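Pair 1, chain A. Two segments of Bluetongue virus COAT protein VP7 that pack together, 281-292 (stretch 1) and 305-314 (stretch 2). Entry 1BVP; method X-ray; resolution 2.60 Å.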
# COMPACT_ATOMS: atom_id res chain seq x y z
N LEU A 281 -27.02 -5.36 6.01
CA LEU A 281 -26.59 -6.75 5.85
C LEU A 281 -25.15 -6.93 6.33
O LEU A 281 -24.85 -7.87 7.09
CB LEU A 281 -26.66 -7.11 4.37
CG LEU A 281 -26.98 -8.50 3.77
CD1 LEU A 281 -25.99 -8.74 2.65
CD2 LEU A 281 -26.92 -9.61 4.77
N ARG A 282 -24.26 -6.06 5.85
CA ARG A 282 -22.85 -6.13 6.24
C ARG A 282 -22.73 -6.01 7.75
O ARG A 282 -22.06 -6.81 8.41
CB ARG A 282 -22.03 -5.04 5.55
CG ARG A 282 -20.55 -5.17 5.92
CD ARG A 282 -20.04 -3.91 6.61
NE ARG A 282 -20.25 -2.71 5.80
CZ ARG A 282 -21.10 -1.73 6.13
NH1 ARG A 282 -21.80 -1.80 7.26
NH2 ARG A 282 -21.28 -0.70 5.30
N THR A 283 -23.38 -5.00 8.32
CA THR A 283 -23.38 -4.84 9.77
C THR A 283 -23.85 -6.11 10.49
O THR A 283 -23.18 -6.61 11.40
CB THR A 283 -24.31 -3.73 10.16
OG1 THR A 283 -23.90 -2.53 9.51
CG2 THR A 283 -24.31 -3.57 11.64
N ALA A 284 -24.98 -6.67 10.05
CA ALA A 284 -25.52 -7.89 10.66
C ALA A 284 -24.55 -9.07 10.57
O ALA A 284 -24.43 -9.84 11.52
CB ALA A 284 -26.84 -8.27 10.03
N ILE A 285 -23.89 -9.24 9.43
CA ILE A 285 -22.95 -10.34 9.29
C ILE A 285 -21.73 -10.09 10.19
O ILE A 285 -21.29 -11.00 10.89
CB ILE A 285 -22.51 -10.50 7.80
CG1 ILE A 285 -23.71 -10.85 6.93
CG2 ILE A 285 -21.43 -11.56 7.67
CD1 ILE A 285 -23.44 -10.71 5.47
N LEU A 286 -21.19 -8.87 10.20
CA LEU A 286 -20.01 -8.60 11.02
C LEU A 286 -20.28 -8.70 12.54
O LEU A 286 -19.35 -8.99 13.31
CB LEU A 286 -19.37 -7.28 10.61
CG LEU A 286 -18.63 -7.34 9.27
CD1 LEU A 286 -18.15 -5.99 8.81
CD2 LEU A 286 -17.46 -8.33 9.31
N ASN A 287 -21.54 -8.54 12.96
CA ASN A 287 -21.90 -8.66 14.40
C ASN A 287 -21.64 -10.03 14.95
O ASN A 287 -21.67 -10.23 16.16
CB ASN A 287 -23.37 -8.34 14.67
CG ASN A 287 -23.66 -6.86 14.61
OD1 ASN A 287 -22.75 -6.04 14.80
ND2 ASN A 287 -24.92 -6.49 14.34
N ARG A 288 -21.47 -10.99 14.07
CA ARG A 288 -21.25 -12.37 14.46
C ARG A 288 -19.78 -12.68 14.46
O ARG A 288 -19.39 -13.84 14.52
CB ARG A 288 -21.98 -13.27 13.46
CG ARG A 288 -23.34 -13.81 13.86
CD ARG A 288 -24.46 -12.79 13.98
NE ARG A 288 -24.83 -12.56 15.38
CZ ARG A 288 -24.90 -13.50 16.33
NH1 ARG A 288 -24.68 -14.79 16.08
NH2 ARG A 288 -25.05 -13.10 17.59
N THR A 289 -18.94 -11.65 14.34
CA THR A 289 -17.50 -11.82 14.30
C THR A 289 -16.78 -10.90 15.29
O THR A 289 -17.42 -10.13 16.02
CB THR A 289 -16.96 -11.53 12.87
OG1 THR A 289 -17.00 -10.12 12.62
CG2 THR A 289 -17.83 -12.23 11.80
N THR A 290 -15.45 -10.96 15.31
CA THR A 290 -14.68 -10.11 16.22
C THR A 290 -14.23 -8.84 15.52
O THR A 290 -13.46 -8.06 16.07
CB THR A 290 -13.46 -10.85 16.77
OG1 THR A 290 -12.74 -11.47 15.70
CG2 THR A 290 -13.91 -11.92 17.74
N LEU A 291 -14.76 -8.64 14.32
CA LEU A 291 -14.45 -7.48 13.52
C LEU A 291 -15.48 -6.39 13.79
O LEU A 291 -16.60 -6.66 14.21
CB LEU A 291 -14.56 -7.85 12.04
CG LEU A 291 -13.43 -8.21 11.08
CD1 LEU A 291 -12.10 -8.31 11.72
CD2 LEU A 291 -13.81 -9.51 10.39
N PRO A 292 -15.05 -5.12 13.70
CA PRO A 292 -16.00 -4.03 13.93
C PRO A 292 -17.06 -4.12 12.83
O PRO A 292 -16.77 -4.48 11.68
CB PRO A 292 -15.13 -2.77 13.80
CG PRO A 292 -13.85 -3.25 13.14
CD PRO A 292 -13.66 -4.61 13.70
N ASP A 305 -9.81 -16.71 10.29
CA ASP A 305 -11.22 -16.39 10.20
C ASP A 305 -11.55 -14.97 9.79
O ASP A 305 -12.34 -14.75 8.85
CB ASP A 305 -11.95 -16.75 11.49
CG ASP A 305 -12.01 -18.26 11.77
OD1 ASP A 305 -11.70 -19.12 10.88
OD2 ASP A 305 -12.37 -18.59 12.92
N SER A 306 -10.92 -14.01 10.44
CA SER A 306 -11.17 -12.61 10.12
C SER A 306 -10.78 -12.30 8.70
O SER A 306 -11.56 -11.69 7.95
CB SER A 306 -10.39 -11.72 11.06
OG SER A 306 -10.73 -12.12 12.37
N ILE A 307 -9.58 -12.73 8.31
CA ILE A 307 -9.12 -12.46 6.96
C ILE A 307 -10.07 -13.07 5.92
O ILE A 307 -10.49 -12.40 4.98
CB ILE A 307 -7.72 -12.99 6.75
CG1 ILE A 307 -6.78 -12.39 7.79
CG2 ILE A 307 -7.28 -12.65 5.35
CD1 ILE A 307 -6.61 -10.87 7.66
N LEU A 308 -10.43 -14.33 6.14
CA LEU A 308 -11.33 -15.04 5.24
C LEU A 308 -12.65 -14.33 5.10
O LEU A 308 -13.16 -14.09 3.98
CB LEU A 308 -11.60 -16.42 5.79
CG LEU A 308 -11.47 -17.62 4.87
CD1 LEU A 308 -12.59 -18.54 5.24
CD2 LEU A 308 -11.55 -17.24 3.42
N THR A 309 -13.25 -14.02 6.25
CA THR A 309 -14.52 -13.32 6.28
C THR A 309 -14.47 -12.00 5.49
O THR A 309 -15.41 -11.65 4.79
CB THR A 309 -14.95 -13.06 7.73
OG1 THR A 309 -15.04 -14.30 8.45
CG2 THR A 309 -16.27 -12.37 7.77
N LEU A 310 -13.37 -11.27 5.61
CA LEU A 310 -13.23 -10.02 4.88
C LEU A 310 -13.18 -10.31 3.40
O LEU A 310 -13.91 -9.66 2.64
CB LEU A 310 -11.98 -9.23 5.32
CG LEU A 310 -12.11 -8.68 6.75
CD1 LEU A 310 -10.78 -8.23 7.24
CD2 LEU A 310 -13.14 -7.57 6.81
N LEU A 311 -12.34 -11.26 2.98
CA LEU A 311 -12.24 -11.59 1.56
C LEU A 311 -13.58 -12.06 0.98
O LEU A 311 -14.04 -11.57 -0.05
CB LEU A 311 -11.20 -12.67 1.34
CG LEU A 311 -9.82 -12.15 1.70
CD1 LEU A 311 -8.81 -13.20 1.34
CD2 LEU A 311 -9.54 -10.84 0.95
N LEU A 312 -14.21 -12.99 1.70
CA LEU A 312 -15.49 -13.53 1.30
C LEU A 312 -16.57 -12.41 1.23
O LEU A 312 -17.33 -12.31 0.24
CB LEU A 312 -15.86 -14.64 2.28
CG LEU A 312 -15.74 -16.14 1.91
CD1 LEU A 312 -14.71 -16.42 0.90
CD2 LEU A 312 -15.50 -16.96 3.15
N LEU A 313 -16.60 -11.53 2.23
CA LEU A 313 -17.57 -10.44 2.22
C LEU A 313 -17.32 -9.44 1.09
O LEU A 313 -18.25 -8.91 0.53
CB LEU A 313 -17.54 -9.71 3.54
CG LEU A 313 -18.81 -9.68 4.36
CD1 LEU A 313 -18.56 -8.67 5.45
CD2 LEU A 313 -20.03 -9.28 3.55
N SER A 314 -16.05 -9.18 0.77
CA SER A 314 -15.70 -8.26 -0.30
C SER A 314 -16.23 -8.78 -1.63
O SER A 314 -16.82 -8.02 -2.42
CB SER A 314 -14.18 -8.09 -0.37
OG SER A 314 -13.88 -7.06 -1.29

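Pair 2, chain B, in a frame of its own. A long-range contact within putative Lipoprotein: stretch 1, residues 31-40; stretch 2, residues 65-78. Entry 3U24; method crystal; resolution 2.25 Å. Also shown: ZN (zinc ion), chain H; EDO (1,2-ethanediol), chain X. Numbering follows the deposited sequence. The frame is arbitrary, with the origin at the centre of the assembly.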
# COMPACT_ATOMS: atom_id res chain seq x y z
N ALA B 31 -1.00 -26.52 4.41
CA ALA B 31 0.01 -26.84 5.42
C ALA B 31 1.07 -25.75 5.52
O ALA B 31 1.58 -25.47 6.58
CB ALA B 31 0.67 -28.18 5.13
N PHE B 32 1.39 -25.11 4.40
CA PHE B 32 2.35 -24.05 4.42
C PHE B 32 1.86 -22.87 5.28
O PHE B 32 2.58 -22.33 6.11
CB PHE B 32 2.62 -23.55 2.99
CG PHE B 32 3.43 -22.30 2.95
CD1 PHE B 32 4.76 -22.35 3.15
CD2 PHE B 32 2.83 -21.09 2.78
CE1 PHE B 32 5.53 -21.21 3.15
CE2 PHE B 32 3.57 -19.93 2.79
CZ PHE B 32 4.93 -20.01 2.98
N ILE B 33 0.64 -22.42 5.04
CA ILE B 33 0.04 -21.35 5.82
C ILE B 33 -0.04 -21.78 7.29
O ILE B 33 0.35 -21.01 8.18
CB ILE B 33 -1.36 -20.97 5.27
CG1 ILE B 33 -1.21 -20.33 3.86
CG2 ILE B 33 -2.13 -20.05 6.23
CD1 ILE B 33 -0.18 -19.22 3.83
N ASP B 34 -0.48 -23.00 7.57
CA ASP B 34 -0.42 -23.45 8.95
C ASP B 34 0.98 -23.35 9.58
O ASP B 34 1.10 -22.88 10.71
CB ASP B 34 -0.96 -24.85 9.08
CG ASP B 34 -2.48 -24.90 8.91
OD1 ASP B 34 -3.13 -23.82 9.00
OD2 ASP B 34 -3.00 -26.02 8.70
N ASP B 35 2.01 -23.73 8.84
CA ASP B 35 3.35 -23.64 9.35
C ASP B 35 3.80 -22.22 9.49
O ASP B 35 4.54 -21.92 10.40
CB ASP B 35 4.33 -24.39 8.45
CG ASP B 35 4.12 -25.88 8.49
OD1 ASP B 35 3.46 -26.32 9.45
OD2 ASP B 35 4.59 -26.62 7.58
N LEU B 36 3.38 -21.34 8.58
CA LEU B 36 3.76 -19.94 8.67
C LEU B 36 3.20 -19.36 9.94
O LEU B 36 3.90 -18.66 10.63
CB LEU B 36 3.31 -19.14 7.46
CG LEU B 36 3.80 -17.70 7.37
CD1 LEU B 36 5.32 -17.64 7.31
CD2 LEU B 36 3.13 -16.98 6.19
N TRP B 37 1.97 -19.70 10.28
CA TRP B 37 1.35 -19.18 11.48
C TRP B 37 1.91 -19.73 12.79
O TRP B 37 1.92 -19.02 13.81
CB TRP B 37 -0.14 -19.40 11.46
CG TRP B 37 -0.92 -18.71 10.37
CD1 TRP B 37 -2.18 -19.05 9.96
CD2 TRP B 37 -0.53 -17.56 9.55
NE1 TRP B 37 -2.61 -18.20 8.99
CE2 TRP B 37 -1.67 -17.29 8.69
CE3 TRP B 37 0.58 -16.74 9.44
CZ2 TRP B 37 -1.67 -16.27 7.75
CZ3 TRP B 37 0.58 -15.69 8.50
CH2 TRP B 37 -0.53 -15.47 7.67
N GLN B 38 2.41 -20.95 12.76
CA GLN B 38 3.12 -21.55 13.88
C GLN B 38 4.46 -20.86 14.11
O GLN B 38 4.86 -20.72 15.24
CB GLN B 38 3.32 -23.05 13.62
CG GLN B 38 4.24 -23.80 14.56
CD GLN B 38 4.20 -25.33 14.31
OE1 GLN B 38 5.02 -25.89 13.55
NE2 GLN B 38 3.21 -26.01 14.92
N LEU B 39 5.15 -20.46 13.04
CA LEU B 39 6.39 -19.70 13.13
C LEU B 39 6.14 -18.29 13.61
O LEU B 39 6.93 -17.75 14.38
CB LEU B 39 7.09 -19.62 11.78
CG LEU B 39 8.26 -18.65 11.64
CD1 LEU B 39 9.49 -19.22 12.35
CD2 LEU B 39 8.53 -18.34 10.19
N SER B 40 5.07 -17.67 13.12
CA SER B 40 4.78 -16.27 13.46
C SER B 40 3.30 -16.04 13.79
O SER B 40 2.48 -15.65 12.97
CB SER B 40 5.19 -15.40 12.30
OG SER B 40 4.80 -14.09 12.56
N VAL B 65 17.38 -17.66 12.98
CA VAL B 65 17.75 -19.04 12.67
C VAL B 65 16.50 -19.85 12.39
O VAL B 65 16.41 -20.55 11.38
CB VAL B 65 18.55 -19.70 13.82
CG1 VAL B 65 18.55 -21.24 13.72
CG2 VAL B 65 19.98 -19.16 13.83
N LYS B 66 15.52 -19.74 13.26
CA LYS B 66 14.28 -20.50 13.09
C LYS B 66 13.53 -20.09 11.81
O LYS B 66 12.88 -20.94 11.19
CB LYS B 66 13.39 -20.28 14.31
CG LYS B 66 12.10 -21.06 14.34
CD LYS B 66 11.31 -20.74 15.61
CE LYS B 66 10.04 -21.61 15.73
NZ LYS B 66 9.02 -20.91 16.57
N THR B 67 13.57 -18.81 11.45
CA THR B 67 12.94 -18.36 10.20
C THR B 67 13.68 -18.94 9.02
O THR B 67 13.06 -19.47 8.11
CB THR B 67 12.83 -16.83 10.11
OG1 THR B 67 11.99 -16.40 11.18
CG2 THR B 67 12.24 -16.35 8.78
N LEU B 68 15.00 -18.93 9.06
CA LEU B 68 15.77 -19.49 7.96
C LEU B 68 15.60 -21.01 7.84
O LEU B 68 15.61 -21.53 6.72
CB LEU B 68 17.25 -19.14 8.05
CG LEU B 68 17.67 -17.69 7.89
CD1 LEU B 68 19.16 -17.55 8.25
CD2 LEU B 68 17.36 -17.20 6.49
N ALA B 69 15.44 -21.73 8.97
CA ALA B 69 15.16 -23.18 8.91
C ALA B 69 13.76 -23.42 8.28
O ALA B 69 13.55 -24.41 7.59
CB ALA B 69 15.23 -23.82 10.31
N PHE B 70 12.82 -22.52 8.52
CA PHE B 70 11.51 -22.64 7.91
C PHE B 70 11.59 -22.40 6.40
O PHE B 70 10.99 -23.15 5.66
CB PHE B 70 10.52 -21.71 8.59
CG PHE B 70 9.21 -21.53 7.89
CD1 PHE B 70 9.05 -20.53 6.94
CD2 PHE B 70 8.12 -22.31 8.23
CE1 PHE B 70 7.85 -20.33 6.31
CE2 PHE B 70 6.90 -22.07 7.63
CZ PHE B 70 6.77 -21.10 6.66
N VAL B 71 12.32 -21.37 5.98
CA VAL B 71 12.51 -21.09 4.56
C VAL B 71 13.09 -22.34 3.88
O VAL B 71 12.55 -22.83 2.89
CB VAL B 71 13.41 -19.85 4.33
CG1 VAL B 71 13.85 -19.77 2.89
CG2 VAL B 71 12.68 -18.57 4.76
N LYS B 72 14.19 -22.85 4.41
CA LYS B 72 14.82 -24.05 3.85
C LYS B 72 13.88 -25.25 3.76
O LYS B 72 13.86 -25.90 2.72
CB LYS B 72 16.10 -24.42 4.63
N ALA B 73 13.11 -25.56 4.80
CA ALA B 73 12.25 -26.74 4.76
C ALA B 73 11.07 -26.53 3.80
O ALA B 73 10.64 -27.49 3.14
CB ALA B 73 11.72 -27.11 6.16
N GLN B 74 10.51 -25.32 3.74
CA GLN B 74 9.33 -25.12 2.88
C GLN B 74 9.77 -25.04 1.44
O GLN B 74 9.10 -25.60 0.55
CB GLN B 74 8.54 -23.90 3.25
CG GLN B 74 8.01 -23.93 4.67
CD GLN B 74 7.01 -25.04 4.92
OE1 GLN B 74 6.27 -25.45 4.02
NE2 GLN B 74 7.01 -25.55 6.14
N GLN B 75 10.90 -24.41 1.20
CA GLN B 75 11.46 -24.46 -0.16
C GLN B 75 11.68 -25.89 -0.65
O GLN B 75 11.39 -26.17 -1.80
CB GLN B 75 12.79 -23.72 -0.26
CG GLN B 75 12.60 -22.24 -0.50
CD GLN B 75 13.89 -21.47 -0.38
OE1 GLN B 75 14.90 -21.94 0.21
NE2 GLN B 75 13.89 -20.28 -0.95
N ALA B 76 12.17 -26.78 0.22
CA ALA B 76 12.44 -28.16 -0.23
C ALA B 76 11.12 -28.91 -0.50
O ALA B 76 11.05 -29.70 -1.43
CB ALA B 76 13.34 -28.93 0.74
N LYS B 77 10.07 -28.60 0.26
CA LYS B 77 8.74 -29.14 -0.02
C LYS B 77 8.17 -28.60 -1.34
O LYS B 77 7.58 -29.36 -2.13
CB LYS B 77 7.77 -28.80 1.11
CG LYS B 77 8.02 -29.59 2.39
CD LYS B 77 7.10 -29.09 3.51
CE LYS B 77 7.12 -30.01 4.73
NZ LYS B 77 6.29 -29.45 5.83
N LEU B 78 8.38 -27.31 -1.61
CA LEU B 78 7.96 -26.73 -2.87
C LEU B 78 8.57 -27.44 -4.05
O LEU B 78 7.87 -27.69 -5.03
CB LEU B 78 8.39 -25.27 -3.03
CG LEU B 78 7.43 -24.13 -2.89
CD1 LEU B 78 8.08 -22.81 -3.40
CD2 LEU B 78 6.11 -24.44 -3.57
ZN ZN H . 3.08 -28.51 10.01
C1 EDO X . 3.18 -20.65 18.84
O1 EDO X . 4.53 -20.95 18.52
C2 EDO X . 2.31 -20.97 17.64
O2 EDO X . 1.24 -21.82 18.08
O HOH W 1 1.47 -28.28 8.33
O HOH W 2 4.15 -27.00 4.53
O HOH W 3 4.08 -29.76 8.01

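At one matched pair of positions the two contacts part company in chemistry: A:Ile285 faces A:Leu313 in pair 1, and B:Asp35 faces B:Gln74 in pair 2. In the first, two methyl groups meet, A:Ile285 CD1 lying 4.2 Å from A:Leu313 CD2. In the second, B:Gln74 NE2 donates a hydrogen bond to B:Asp35 OD2 at 3.0 Å. Pair 1 has no hydrogen bond between its stretches, so its packing rests on shape and apolar surface; pair 2 places a polar cluster beside an aromatic one.

The scaffold beneath is the same. Two helices run antiparallel, at 159° with axes 12.1 Å apart at closest approach in pair 1, and at 172° and 11.2 Å in pair 2. Fourteen central residues superpose with an RMSD of 0.6 Å. The match puts A:Arg282 on B:Phe32, A:Leu286 on B:Leu36 and A:Thr289 on B:Leu39 along the first stretch, and A:Ser306 on B:Thr67, A:Thr309 on B:Phe70 and A:Leu313 on B:Gln74 along the second.

The position of A:Thr309 and B:Phe70 teaches the most about filling this gap. Both point toward the opposite stretch. The threonine is small, and its A:Thr309 CG2 comes only to 4.3 Å from A:Thr289 CG2, while its hydroxyl turns back to its own helix, A:Thr309 OG1 donating to A:Asp305 O at 2.8 Å. The phenylalanine instead reaches across as a knob among B:Phe32, B:Asp35, B:Leu36 and B:Leu39. B:Leu39 CD2 sits over one face of its ring, 4.2 Å from the centroid, while B:Asp35 CB meets the ring edge, 3.6 Å from B:Phe70 CE2.

Pair 1 gives the larger share to A:Leu313, which has the most area covered by the other stretch in its pair. Its A:Leu313 CD1 lies 4.0 Å from A:Leu286 CD2 and 4.1 Å from A:Arg282 CG, so even the arginine contributes aliphatic carbon here. At the matched place in pair 2, B:Phe32 uses its ring: B:Phe32 CE1 approaches B:Phe70 CZ to 3.7 Å, with the ring planes at an oblique 38°.

Placing a carboxylate at the interface asks for partners, and pair 2 supplies several. Besides the glutamine, a long salt bridge joins B:Asp35 OD2 to B:Lys77 NZ at 3.7 Å, and one water donates to both B:Asp35 OD2 (3.1 Å) and B:Gln74 OE1 (2.7 Å). The other carboxylate oxygen is put to work as well, B:Asp35 OD1 binding the zinc ion at 2.3 Å.

The first stretches also finish differently. Pair 1 makes a type I turn from A:Leu286 to A:Thr289, where A:Thr289 OG1 donates to A:Leu286 O at 2.7 Å; just beyond, A:Leu291 adds the packing contact of A:Leu291 CD2 with A:Leu310 CG at 4.1 Å. In pair 2 the helix runs through B:Leu39, whose B:Leu39 CD1 also touches B:Lys66 CG at 3.8 Å.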